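B-agarase (Saccharophagus degradans, PDB 4BQ2) hydrolyses agarose as a family 50 exo-beta-agarase, probably releasing short sugars from chain ends. Local coordinates at residues P460-R465 with K584-A589; A577-Y582 with V614-K619. All coordinates share one frame; numbering follows the deposited sequence.

Interaction 1: P460-R465 with K584-A589; sequences PEFKVR and KVVHGA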
ATOM      1  N   PRO A 460      27.399   3.851  14.244  1.00 22.87           N
ATOM      2  CA  PRO A 460      26.943   4.650  15.407  1.00 21.77           C
ATOM      3  C   PRO A 460      25.996   5.816  15.032  1.00 22.07           C
ATOM      4  O   PRO A 460      25.080   6.131  15.789  1.00 21.05           O
ATOM      5  CB  PRO A 460      28.262   5.158  16.020  1.00 23.25           C
ATOM      6  CG  PRO A 460      29.250   4.041  15.688  1.00 22.80           C
ATOM      7  CD  PRO A 460      28.869   3.606  14.286  1.00 21.97           C
ATOM      8  N   GLU A 461      26.194   6.405  13.856  1.00 21.10           N
ATOM      9  CA  GLU A 461      25.314   7.451  13.334  1.00 21.92           C
ATOM     10  C   GLU A 461      23.877   7.001  13.095  1.00 21.17           C
ATOM     11  O   GLU A 461      22.959   7.841  13.196  1.00 20.90           O
ATOM     12  CB  GLU A 461      25.883   8.090  12.061  1.00 23.70           C
ATOM     13  CG  GLU A 461      25.087   9.290  11.526  1.00 28.63           C
ATOM     14  CD  GLU A 461      25.145  10.516  12.441  1.00 33.53           C
ATOM     15  OE1 GLU A 461      25.942  10.515  13.425  1.00 32.57           O
ATOM     16  OE2 GLU A 461      24.393  11.489  12.176  1.00 33.71           O
ATOM     17  N   PHE A 462      23.655   5.714  12.775  1.00 19.03           N
ATOM     18  CA  PHE A 462      22.277   5.234  12.749  1.00 17.87           C
ATOM     19  C   PHE A 462      21.603   5.438  14.129  1.00 19.15           C
ATOM     20  O   PHE A 462      20.493   5.985  14.225  1.00 18.49           O
ATOM     21  CB  PHE A 462      22.146   3.772  12.265  1.00 17.43           C
ATOM     22  CG  PHE A 462      20.712   3.260  12.319  1.00 17.00           C
ATOM     23  CD1 PHE A 462      19.751   3.730  11.420  1.00 16.38           C
ATOM     24  CD2 PHE A 462      20.312   2.362  13.307  1.00 16.75           C
ATOM     25  CE1 PHE A 462      18.432   3.291  11.483  1.00 16.58           C
ATOM     26  CE2 PHE A 462      18.984   1.911  13.369  1.00 15.70           C
ATOM     27  CZ  PHE A 462      18.050   2.383  12.465  1.00 15.68           C
ATOM     28  N   LYS A 463      22.278   5.024  15.200  1.00 19.23           N
ATOM     29  CA  LYS A 463      21.728   5.230  16.538  1.00 18.39           C
ATOM     30  C   LYS A 463      21.545   6.716  16.876  1.00 18.20           C
ATOM     31  O   LYS A 463      20.531   7.123  17.484  1.00 16.57           O
ATOM     32  CB  LYS A 463      22.617   4.553  17.598  1.00 19.66           C
ATOM     33  CG  LYS A 463      22.170   4.841  19.037  1.00 20.16           C
ATOM     34  CD  LYS A 463      22.866   3.904  20.028  1.00 23.06           C
ATOM     35  CE  LYS A 463      22.609   4.309  21.467  1.00 26.26           C
ATOM     36  NZ  LYS A 463      23.221   3.322  22.412  1.00 28.89           N
ATOM     37  N   VAL A 464      22.524   7.538  16.495  1.00 18.73           N
ATOM     38  CA  VAL A 464      22.382   9.002  16.647  1.00 18.37           C
ATOM     39  C   VAL A 464      21.047   9.495  16.037  1.00 18.34           C
ATOM     40  O   VAL A 464      20.287  10.247  16.661  1.00 15.62           O
ATOM     41  CB  VAL A 464      23.612   9.756  16.043  1.00 20.10           C
ATOM     42  CG1 VAL A 464      23.436  11.284  16.086  1.00 21.00           C
ATOM     43  CG2 VAL A 464      24.883   9.354  16.783  1.00 19.36           C
ATOM     44  N   ARG A 465      20.751   9.042  14.827  1.00 17.00           N
ATOM     45  CA  ARG A 465      19.591   9.516  14.125  1.00 16.83           C
ATOM     46  C   ARG A 465      18.311   8.910  14.709  1.00 16.17           C
ATOM     47  O   ARG A 465      17.278   9.604  14.770  1.00 17.57           O
ATOM     48  CB  ARG A 465      19.749   9.249  12.610  1.00 17.87           C
ATOM     49  CG  ARG A 465      20.777  10.159  11.913  1.00 18.49           C
ATOM     50  CD  ARG A 465      20.488  11.641  12.185  1.00 19.40           C
ATOM     51  NE  ARG A 465      19.222  12.008  11.558  1.00 20.15           N
ATOM     52  CZ  ARG A 465      18.602  13.181  11.685  1.00 22.89           C
ATOM     53  NH1 ARG A 465      19.099  14.151  12.452  1.00 22.16           N
ATOM     54  NH2 ARG A 465      17.462  13.378  11.030  1.00 23.95           N
ATOM     55  N   LYS A 584      16.803  -3.475  18.186  1.00 20.59           N
ATOM     56  CA  LYS A 584      17.498  -3.105  19.429  1.00 21.02           C
ATOM     57  C   LYS A 584      17.702  -1.597  19.487  1.00 20.65           C
ATOM     58  O   LYS A 584      17.317  -0.934  20.472  1.00 19.47           O
ATOM     59  CB  LYS A 584      18.844  -3.829  19.584  1.00 21.98           C
ATOM     60  CG  LYS A 584      19.483  -3.643  20.971  1.00 25.55           C
ATOM     61  CD  LYS A 584      20.833  -4.342  21.091  1.00 25.97           C
ATOM     62  CE  LYS A 584      21.522  -4.015  22.409  1.00 29.43           C
ATOM     63  NZ  LYS A 584      23.019  -4.152  22.317  1.00 25.67           N
ATOM     64  N   VAL A 585      18.270  -1.042  18.427  1.00 19.29           N
ATOM     65  CA  VAL A 585      18.564   0.395  18.405  1.00 18.20           C
ATOM     66  C   VAL A 585      17.285   1.227  18.415  1.00 17.15           C
ATOM     67  O   VAL A 585      17.187   2.209  19.166  1.00 14.93           O
ATOM     68  CB  VAL A 585      19.450   0.789  17.204  1.00 18.60           C
ATOM     69  CG1 VAL A 585      19.494   2.299  17.017  1.00 19.73           C
ATOM     70  CG2 VAL A 585      20.847   0.271  17.414  1.00 17.71           C
ATOM     71  N   VAL A 586      16.312   0.840  17.602  1.00 16.74           N
ATOM     72  CA  VAL A 586      15.069   1.624  17.547  1.00 16.94           C
ATOM     73  C   VAL A 586      14.294   1.552  18.859  1.00 16.75           C
ATOM     74  O   VAL A 586      13.836   2.597  19.384  1.00 15.32           O
ATOM     75  CB  VAL A 586      14.178   1.242  16.361  1.00 17.18           C
ATOM     76  CG1 VAL A 586      12.789   1.880  16.483  1.00 16.84           C
ATOM     77  CG2 VAL A 586      14.818   1.700  15.060  1.00 17.55           C
ATOM     78  N   HIS A 587      14.156   0.346  19.395  1.00 16.01           N
ATOM     79  CA  HIS A 587      13.475   0.189  20.666  1.00 18.44           C
ATOM     80  C   HIS A 587      14.173   1.021  21.745  1.00 19.03           C
ATOM     81  O   HIS A 587      13.508   1.695  22.530  1.00 18.40           O
ATOM     82  CB  HIS A 587      13.401  -1.271  21.097  1.00 19.76           C
ATOM     83  CG  HIS A 587      12.912  -1.440  22.491  1.00 20.25           C
ATOM     84  ND1 HIS A 587      13.759  -1.634  23.556  1.00 22.08           N
ATOM     85  CD2 HIS A 587      11.660  -1.403  23.001  1.00 21.75           C
ATOM     86  CE1 HIS A 587      13.049  -1.723  24.664  1.00 21.88           C
ATOM     87  NE2 HIS A 587      11.775  -1.570  24.358  1.00 22.70           N
ATOM     88  N   GLY A 588      15.510   0.990  21.769  1.00 18.01           N
ATOM     89  CA  GLY A 588      16.277   1.735  22.770  1.00 18.62           C
ATOM     90  C   GLY A 588      16.005   3.231  22.720  1.00 18.42           C
ATOM     91  O   GLY A 588      15.844   3.863  23.778  1.00 16.76           O
ATOM     92  N   ALA A 589      15.969   3.795  21.498  1.00 17.08           N
ATOM     93  CA  ALA A 589      15.643   5.199  21.308  1.00 16.98           C
ATOM     94  C   ALA A 589      14.213   5.543  21.741  1.00 16.78           C
ATOM     95  O   ALA A 589      14.014   6.534  22.438  1.00 16.43           O
ATOM     96  CB  ALA A 589      15.895   5.642  19.858  1.00 18.61           C
TER

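Interaction 2: A577-Y582 with V614-K619; sequences AYADQY and VKAAAK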
ATOM      1  N   ALA A 577      20.892 -11.303  12.804  1.00 19.16           N
ATOM      2  CA  ALA A 577      21.721 -10.363  13.536  1.00 18.68           C
ATOM      3  C   ALA A 577      21.491  -8.916  13.085  1.00 19.49           C
ATOM      4  O   ALA A 577      21.426  -7.992  13.924  1.00 18.87           O
ATOM      5  CB  ALA A 577      23.191 -10.758  13.438  1.00 18.25           C
ATOM      6  N   TYR A 578      21.339  -8.726  11.773  1.00 19.13           N
ATOM      7  CA  TYR A 578      21.015  -7.416  11.204  1.00 18.81           C
ATOM      8  C   TYR A 578      19.674  -6.882  11.777  1.00 19.42           C
ATOM      9  O   TYR A 578      19.599  -5.753  12.298  1.00 18.82           O
ATOM     10  CB  TYR A 578      20.941  -7.499   9.662  1.00 19.57           C
ATOM     11  CG  TYR A 578      20.498  -6.175   9.019  1.00 19.98           C
ATOM     12  CD1 TYR A 578      21.417  -5.129   8.814  1.00 19.39           C
ATOM     13  CD2 TYR A 578      19.167  -5.950   8.672  1.00 18.44           C
ATOM     14  CE1 TYR A 578      21.014  -3.901   8.259  1.00 17.71           C
ATOM     15  CE2 TYR A 578      18.765  -4.729   8.108  1.00 17.47           C
ATOM     16  CZ  TYR A 578      19.688  -3.703   7.918  1.00 17.40           C
ATOM     17  OH  TYR A 578      19.304  -2.478   7.341  1.00 15.95           O
ATOM     18  N   ALA A 579      18.624  -7.685  11.653  1.00 17.62           N
ATOM     19  CA  ALA A 579      17.312  -7.313  12.189  1.00 18.41           C
ATOM     20  C   ALA A 579      17.289  -7.119  13.725  1.00 18.53           C
ATOM     21  O   ALA A 579      16.673  -6.164  14.217  1.00 18.48           O
ATOM     22  CB  ALA A 579      16.247  -8.290  11.737  1.00 17.10           C
ATOM     23  N   ASP A 580      17.961  -7.994  14.478  1.00 17.62           N
ATOM     24  CA  ASP A 580      18.108  -7.762  15.926  1.00 18.58           C
ATOM     25  C   ASP A 580      18.703  -6.392  16.265  1.00 17.99           C
ATOM     26  O   ASP A 580      18.201  -5.691  17.153  1.00 17.04           O
ATOM     27  CB  ASP A 580      19.000  -8.824  16.556  1.00 21.84           C
ATOM     28  CG  ASP A 580      18.285 -10.143  16.805  1.00 27.49           C
ATOM     29  OD1 ASP A 580      17.031 -10.214  16.782  1.00 27.67           O
ATOM     30  OD2 ASP A 580      19.003 -11.142  17.042  1.00 31.97           O
ATOM     31  N   GLN A 581      19.750  -6.006  15.534  1.00 16.75           N
ATOM     32  CA  GLN A 581      20.413  -4.729  15.768  1.00 17.39           C
ATOM     33  C   GLN A 581      19.531  -3.541  15.382  1.00 17.43           C
ATOM     34  O   GLN A 581      19.532  -2.500  16.096  1.00 16.86           O
ATOM     35  CB  GLN A 581      21.782  -4.692  15.056  1.00 17.14           C
ATOM     36  CG  GLN A 581      22.541  -3.381  15.188  1.00 16.95           C
ATOM     37  CD  GLN A 581      23.057  -3.055  16.597  1.00 19.07           C
ATOM     38  OE1 GLN A 581      23.066  -3.900  17.504  1.00 18.57           O
ATOM     39  NE2 GLN A 581      23.508  -1.816  16.775  1.00 19.45           N
ATOM     40  N   TYR A 582      18.797  -3.677  14.259  1.00 16.90           N
ATOM     41  CA  TYR A 582      17.843  -2.647  13.849  1.00 16.34           C
ATOM     42  C   TYR A 582      16.833  -2.401  14.992  1.00 17.01           C
ATOM     43  O   TYR A 582      16.670  -1.254  15.471  1.00 16.40           O
ATOM     44  CB  TYR A 582      17.096  -3.028  12.549  1.00 16.86           C
ATOM     45  CG  TYR A 582      15.979  -2.042  12.252  1.00 16.45           C
ATOM     46  CD1 TYR A 582      16.235  -0.831  11.590  1.00 17.37           C
ATOM     47  CD2 TYR A 582      14.675  -2.292  12.681  1.00 16.75           C
ATOM     48  CE1 TYR A 582      15.204   0.081  11.349  1.00 17.31           C
ATOM     49  CE2 TYR A 582      13.659  -1.377  12.475  1.00 17.21           C
ATOM     50  CZ  TYR A 582      13.928  -0.196  11.812  1.00 17.23           C
ATOM     51  OH  TYR A 582      12.891   0.675  11.611  1.00 17.14           O
ATOM     52  N   VAL A 614      10.882 -10.973  11.394  1.00 16.47           N
ATOM     53  CA  VAL A 614       9.679 -10.996  12.216  1.00 18.28           C
ATOM     54  C   VAL A 614      10.049 -11.399  13.653  1.00 18.87           C
ATOM     55  O   VAL A 614       9.594 -10.783  14.609  1.00 17.82           O
ATOM     56  CB  VAL A 614       8.613 -11.963  11.666  1.00 17.85           C
ATOM     57  CG1 VAL A 614       7.389 -11.917  12.551  1.00 19.28           C
ATOM     58  CG2 VAL A 614       8.196 -11.600  10.223  1.00 17.75           C
ATOM     59  N   LYS A 615      10.905 -12.405  13.806  1.00 19.17           N
ATOM     60  CA  LYS A 615      11.265 -12.864  15.171  1.00 19.91           C
ATOM     61  C   LYS A 615      12.063 -11.801  15.940  1.00 20.02           C
ATOM     62  O   LYS A 615      11.885 -11.625  17.154  1.00 18.54           O
ATOM     63  CB  LYS A 615      12.020 -14.181  15.089  1.00 22.01           C
ATOM     64  CG  LYS A 615      11.083 -15.340  14.740  1.00 24.81           C
ATOM     65  CD  LYS A 615      11.863 -16.590  14.346  1.00 30.95           C
ATOM     66  CE  LYS A 615      11.000 -17.840  14.399  1.00 32.12           C
ATOM     67  NZ  LYS A 615      11.751 -19.016  13.868  1.00 35.48           N
ATOM     68  N   ALA A 616      12.884 -11.055  15.207  1.00 19.18           N
ATOM     69  CA  ALA A 616      13.617  -9.918  15.763  1.00 20.40           C
ATOM     70  C   ALA A 616      12.653  -8.863  16.293  1.00 20.13           C
ATOM     71  O   ALA A 616      12.832  -8.357  17.401  1.00 19.56           O
ATOM     72  CB  ALA A 616      14.580  -9.321  14.721  1.00 19.40           C
ATOM     73  N   ALA A 617      11.614  -8.551  15.513  1.00 20.56           N
ATOM     74  CA  ALA A 617      10.601  -7.584  15.930  1.00 20.28           C
ATOM     75  C   ALA A 617       9.851  -8.108  17.159  1.00 19.24           C
ATOM     76  O   ALA A 617       9.534  -7.356  18.089  1.00 18.41           O
ATOM     77  CB  ALA A 617       9.636  -7.299  14.784  1.00 17.88           C
ATOM     78  N   ALA A 618       9.600  -9.413  17.180  1.00 18.32           N
ATOM     79  CA  ALA A 618       8.885  -9.992  18.333  1.00 18.65           C
ATOM     80  C   ALA A 618       9.684  -9.780  19.628  1.00 17.88           C
ATOM     81  O   ALA A 618       9.111  -9.662  20.704  1.00 19.64           O
ATOM     82  CB  ALA A 618       8.609 -11.473  18.108  1.00 19.18           C
ATOM     83  N   LYS A 619      11.001  -9.713  19.517  1.00 19.04           N
ATOM     84  CA  LYS A 619      11.872  -9.620  20.689  1.00 20.88           C
ATOM     85  C   LYS A 619      11.800  -8.218  21.302  1.00 21.22           C
ATOM     86  O   LYS A 619      11.813  -8.080  22.535  1.00 19.03           O
ATOM     87  CB  LYS A 619      13.315  -9.982  20.290  1.00 23.38           C
ATOM     88  CG  LYS A 619      14.300 -10.177  21.446  1.00 28.42           C
ATOM     89  CD  LYS A 619      15.649 -10.682  20.924  1.00 30.89           C
ATOM     90  CE  LYS A 619      16.540 -11.193  22.052  1.00 34.30           C
ATOM     91  NZ  LYS A 619      16.703 -10.192  23.134  1.00 32.72           N
TER

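Interaction 1: P460-R465 with K584-A589
Two helices on the outside of the catalytic barrel meet where Val585 of 584-589 sets one methyl against Phe462 and Lys463 of 460-465. CG1 is the methyl that does the work: it lies 3.7 Å from Phe462 CE2 and equally 3.7 Å from Lys463 CA, reaching the backbone of the facing helix. Anti to Val585 N (chi1 167°), CG1 is the branch turned to helix 460-477. The Phe462 ring meets this methyl obliquely, and its far end reaches the next residue, CZ standing 4.2 Å from Val586 CG2. Lys463 adds its CB, 3.9 Å from Val585 CG1, before its extended chain carries the ammonium away. The two segments run in the same general direction, their axes approaching to 9.7 Å and crossing at -32°, as expected of neighbouring helices in the outer layer of a (beta/alpha)8 barrel, the catalytic fold of this family. No hydrogen bond spans the pair; the contact is apolar. Phe441 packs edge-to-face with Phe462, Val437 and Val457 also touch that ring, and Tyr599 touches Val586. Farther along helix 460-477, Ala466 receives both Val585 and Ala589, and Ala470 touches Ala589.

Interaction 2: A577-Y582 with V614-K619
Ala579 and Ala616 face each other with their methyls, CB to CB 3.6 Å, between two helices of the outer layer of the catalytic (beta/alpha)8 barrel. Both methyls point toward the facing helix, and such short side chains let the backbones come close: the segment axes pass 8.4 Å apart, crossing at -30°, and Asp580 CA is 5.0 Å from Ala616 CA. Helices 565-593 and 611-620 thus run side by side in the same general direction here.

Asp580 approaches the same alanine from beside Ala579. Its first torsion of -79° puts CG anti to the carbonyl carbon, and from there the carboxylate swings toward the second helix with OD1 leading. OD1 sits 3.3 Å from Ala616 CB and 3.6 Å from Ala616 CA, so the Ala616 methyl rests against both Ala579 CB and Asp580 OD1, in the notch they form on helix 565-593. Ala616 CB lies some 30° out of the Asp580 carboxylate plane; the contact is van der Waals, since a methyl offers no polar hydrogen. Phe583, one turn farther along helix 565-593, also touches Ala616 and reaches Ala617.

Tyr578 and Tyr582 of the same helix turn to different partners, their hydroxyls hydrogen-bonded to Pro455 O and Asp489 OD2, respectively. Leu644 packs on Val614 and Ala618 of helix 611-620. Exposed Lys619 starts toward the first helix, but beyond CD its chain leads away from Asp580. Opposite charges here probably attract at a distance without a salt bridge: Lys619 CD is the part of the chain nearest Asp580 OD1, at 4.4 Å, whereas NZ stands 6.4 Å from that oxygen.

Along the chain the four segments come in the order 460-465, 577-582, 584-589 and 614-619, so the two contacts cross: 577-582 of interaction 2 lies inside the loop closed by interaction 1, and 614-619 lies beyond it. Interaction 1 closes a long loop of 118 intervening residues, rich in helix; interaction 2 closes a short one of 31, which includes the end of helix 565-593 and strand 598-599. Both use helix 565-593, which thereby joins helix 460-477 to helix 611-620 in the barrel's outer layer. The centres are about 13 Å apart, and the contacts touch directly where Phe462 CZ packs 3.8 Å from Tyr582 CD1.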